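Local coordinates for protein dihydroorotase (Agrobacterium tumefaciens, PDB 2OGJ) that is a zinc-dependent esterase of the amidohydrolase superfamily that removes the acetyl group from acetyl-(R)-mandelate in vitro and, less efficiently, from acetyl glycolate, at residues A[314-318]-A[319-323]. Sequence-based numbering, arbitrary orientation.
Sequences VDMPF and ENVVE
Selenomethionine Met316 and Val321 meet where a loop turns into helix 318-323, and the selenomethionine is the side chain to follow. Its CB packs on Val321 CG2 at 3.7 Å. CG and then SE pass the same methyl, Met316 SE lying 3.9 Å from Val321 CG2, so a single valine branch serves three successive atoms. Because CG stands anti to the backbone N (chi1 -161°) and the chain stays extended beyond it, the end carries on along the helix, and Met316 CE finishes 3.7 Å from Asn320 O. Leu311 of helix 304-313, together with Pro285 and Ala324, packs on the same side chain, while Val321 also touches Met308 and Ile288.

Pro317 is the N-cap residue, and its carbonyl O starts the helical bonding. Val321 N donates to Pro317 O at 3.2 Å, nearly in line with the C=O bond. Asn320 N also reaches Pro317 O, at 2.9 Å from above the carbonyl plane, at a more bent N-H angle of 137°. One residue on, Val322 N gives Phe318 O a nearly straight bond of 3.2 Å.

That last pair also meets through its side chains. With its CG anti to the backbone N (chi1 176°), Phe318 turns one ring face to Val322 CG2, which lies 4.0 Å from the Phe318 ring centroid, shifted toward the rim in a CH-pi contact; CZ is the nearest ring atom. The Phe318 ring meets that of Phe68, and its side chain also touches Phe352 and Leu354 on strand 348-362.

Away from the zinc site of this TIM-barrel amidohydrolase, backbone bonds set the first helical turn, while mostly apolar contacts of Met316 and Phe318 pack it beside helix 304-313 and strand 348-362.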
loop_
_atom_site.group_PDB
_atom_site.type_symbol
_atom_site.label_atom_id
_atom_site.label_comp_id
_atom_site.label_asym_id
_atom_site.label_seq_id
_atom_site.Cartn_x
_atom_site.Cartn_y
_atom_site.Cartn_z
ATOM N N VAL A 314 -18.224 23.207 -35.178
ATOM C CA VAL A 314 -18.680 21.841 -35.413
ATOM C C VAL A 314 -20.193 21.772 -35.321
ATOM O O VAL A 314 -20.775 20.795 -34.851
ATOM C CB VAL A 314 -18.035 20.817 -34.453
ATOM C CG1 VAL A 314 -16.576 20.580 -34.855
ATOM C CG2 VAL A 314 -18.137 21.302 -33.022
ATOM N N ASP A 315 -20.807 22.860 -35.767
ATOM C CA ASP A 315 -22.244 22.992 -35.857
ATOM C C ASP A 315 -23.112 23.106 -34.621
ATOM O O ASP A 315 -24.156 22.466 -34.536
ATOM C CB ASP A 315 -22.786 21.867 -36.733
ATOM C CG ASP A 315 -23.677 22.376 -37.837
ATOM O OD1 ASP A 315 -23.208 23.220 -38.630
ATOM O OD2 ASP A 315 -24.842 21.932 -37.916
HETATM N N MSE A 316 -22.704 23.913 -33.662
HETATM C CA MSE A 316 -23.539 24.109 -32.495
HETATM C C MSE A 316 -24.155 25.456 -32.833
HETATM O O MSE A 316 -23.448 26.454 -32.966
HETATM C CB MSE A 316 -22.689 24.202 -31.225
HETATM C CG MSE A 316 -23.442 23.962 -29.917
HETATM SE SE MSE A 316 -22.379 23.835 -28.445
HETATM C CE MSE A 316 -23.568 24.271 -27.191
ATOM N N PRO A 317 -25.473 25.502 -33.023
ATOM C CA PRO A 317 -26.077 26.795 -33.349
ATOM C C PRO A 317 -25.615 27.925 -32.418
ATOM O O PRO A 317 -25.428 27.727 -31.216
ATOM C CB PRO A 317 -27.571 26.513 -33.236
ATOM C CG PRO A 317 -27.641 25.308 -32.316
ATOM C CD PRO A 317 -26.494 24.476 -32.775
ATOM N N PHE A 318 -25.420 29.109 -32.986
ATOM C CA PHE A 318 -24.987 30.289 -32.234
ATOM C C PHE A 318 -25.699 30.472 -30.887
ATOM O O PHE A 318 -25.071 30.517 -29.835
ATOM C CB PHE A 318 -25.220 31.543 -33.080
ATOM C CG PHE A 318 -24.900 32.821 -32.373
ATOM C CD1 PHE A 318 -23.589 33.268 -32.278
ATOM C CD2 PHE A 318 -25.911 33.583 -31.803
ATOM C CE1 PHE A 318 -23.281 34.455 -31.627
ATOM C CE2 PHE A 318 -25.617 34.786 -31.142
ATOM C CZ PHE A 318 -24.301 35.220 -31.058
ATOM N N GLU A 319 -27.017 30.599 -30.932
ATOM C CA GLU A 319 -27.799 30.803 -29.722
ATOM C C GLU A 319 -27.527 29.789 -28.622
ATOM O O GLU A 319 -27.649 30.105 -27.441
ATOM C CB GLU A 319 -29.287 30.804 -30.068
ATOM C CG GLU A 319 -29.782 32.139 -30.577
ATOM C CD GLU A 319 -30.228 33.069 -29.454
ATOM O OE1 GLU A 319 -30.008 32.735 -28.263
ATOM O OE2 GLU A 319 -30.802 34.141 -29.767
ATOM N N ASN A 320 -27.139 28.573 -28.993
ATOM C CA ASN A 320 -26.901 27.541 -28.007
ATOM C C ASN A 320 -25.518 27.684 -27.406
ATOM O O ASN A 320 -25.330 27.338 -26.239
ATOM C CB ASN A 320 -27.161 26.168 -28.616
ATOM C CG ASN A 320 -28.599 26.034 -29.080
ATOM O OD1 ASN A 320 -29.525 26.483 -28.400
ATOM N ND2 ASN A 320 -28.794 25.420 -30.240
ATOM N N VAL A 321 -24.548 28.175 -28.152
ATOM C CA VAL A 321 -23.198 28.341 -27.619
ATOM C C VAL A 321 -23.213 29.446 -26.557
ATOM O O VAL A 321 -22.586 29.310 -25.502
ATOM C CB VAL A 321 -22.163 28.707 -28.741
ATOM C CG1 VAL A 321 -20.824 29.039 -28.118
ATOM C CG2 VAL A 321 -21.992 27.542 -29.729
ATOM N N VAL A 322 -23.933 30.531 -26.838
ATOM C CA VAL A 322 -24.044 31.665 -25.914
ATOM C C VAL A 322 -24.720 31.189 -24.634
ATOM O O VAL A 322 -24.362 31.588 -23.530
ATOM C CB VAL A 322 -24.914 32.830 -26.521
ATOM C CG1 VAL A 322 -25.106 33.949 -25.488
ATOM C CG2 VAL A 322 -24.265 33.377 -27.783
ATOM N N GLU A 323 -25.708 30.328 -24.794
ATOM C CA GLU A 323 -26.442 29.801 -23.660
ATOM C C GLU A 323 -25.596 28.832 -22.830
ATOM O O GLU A 323 -25.725 28.775 -21.605
ATOM C CB GLU A 323 -27.691 29.105 -24.176
ATOM C CG GLU A 323 -28.328 28.184 -23.187
ATOM C CD GLU A 323 -29.559 27.525 -23.748
ATOM O OE1 GLU A 323 -30.538 28.260 -24.015
ATOM O OE2 GLU A 323 -29.541 26.286 -23.935
#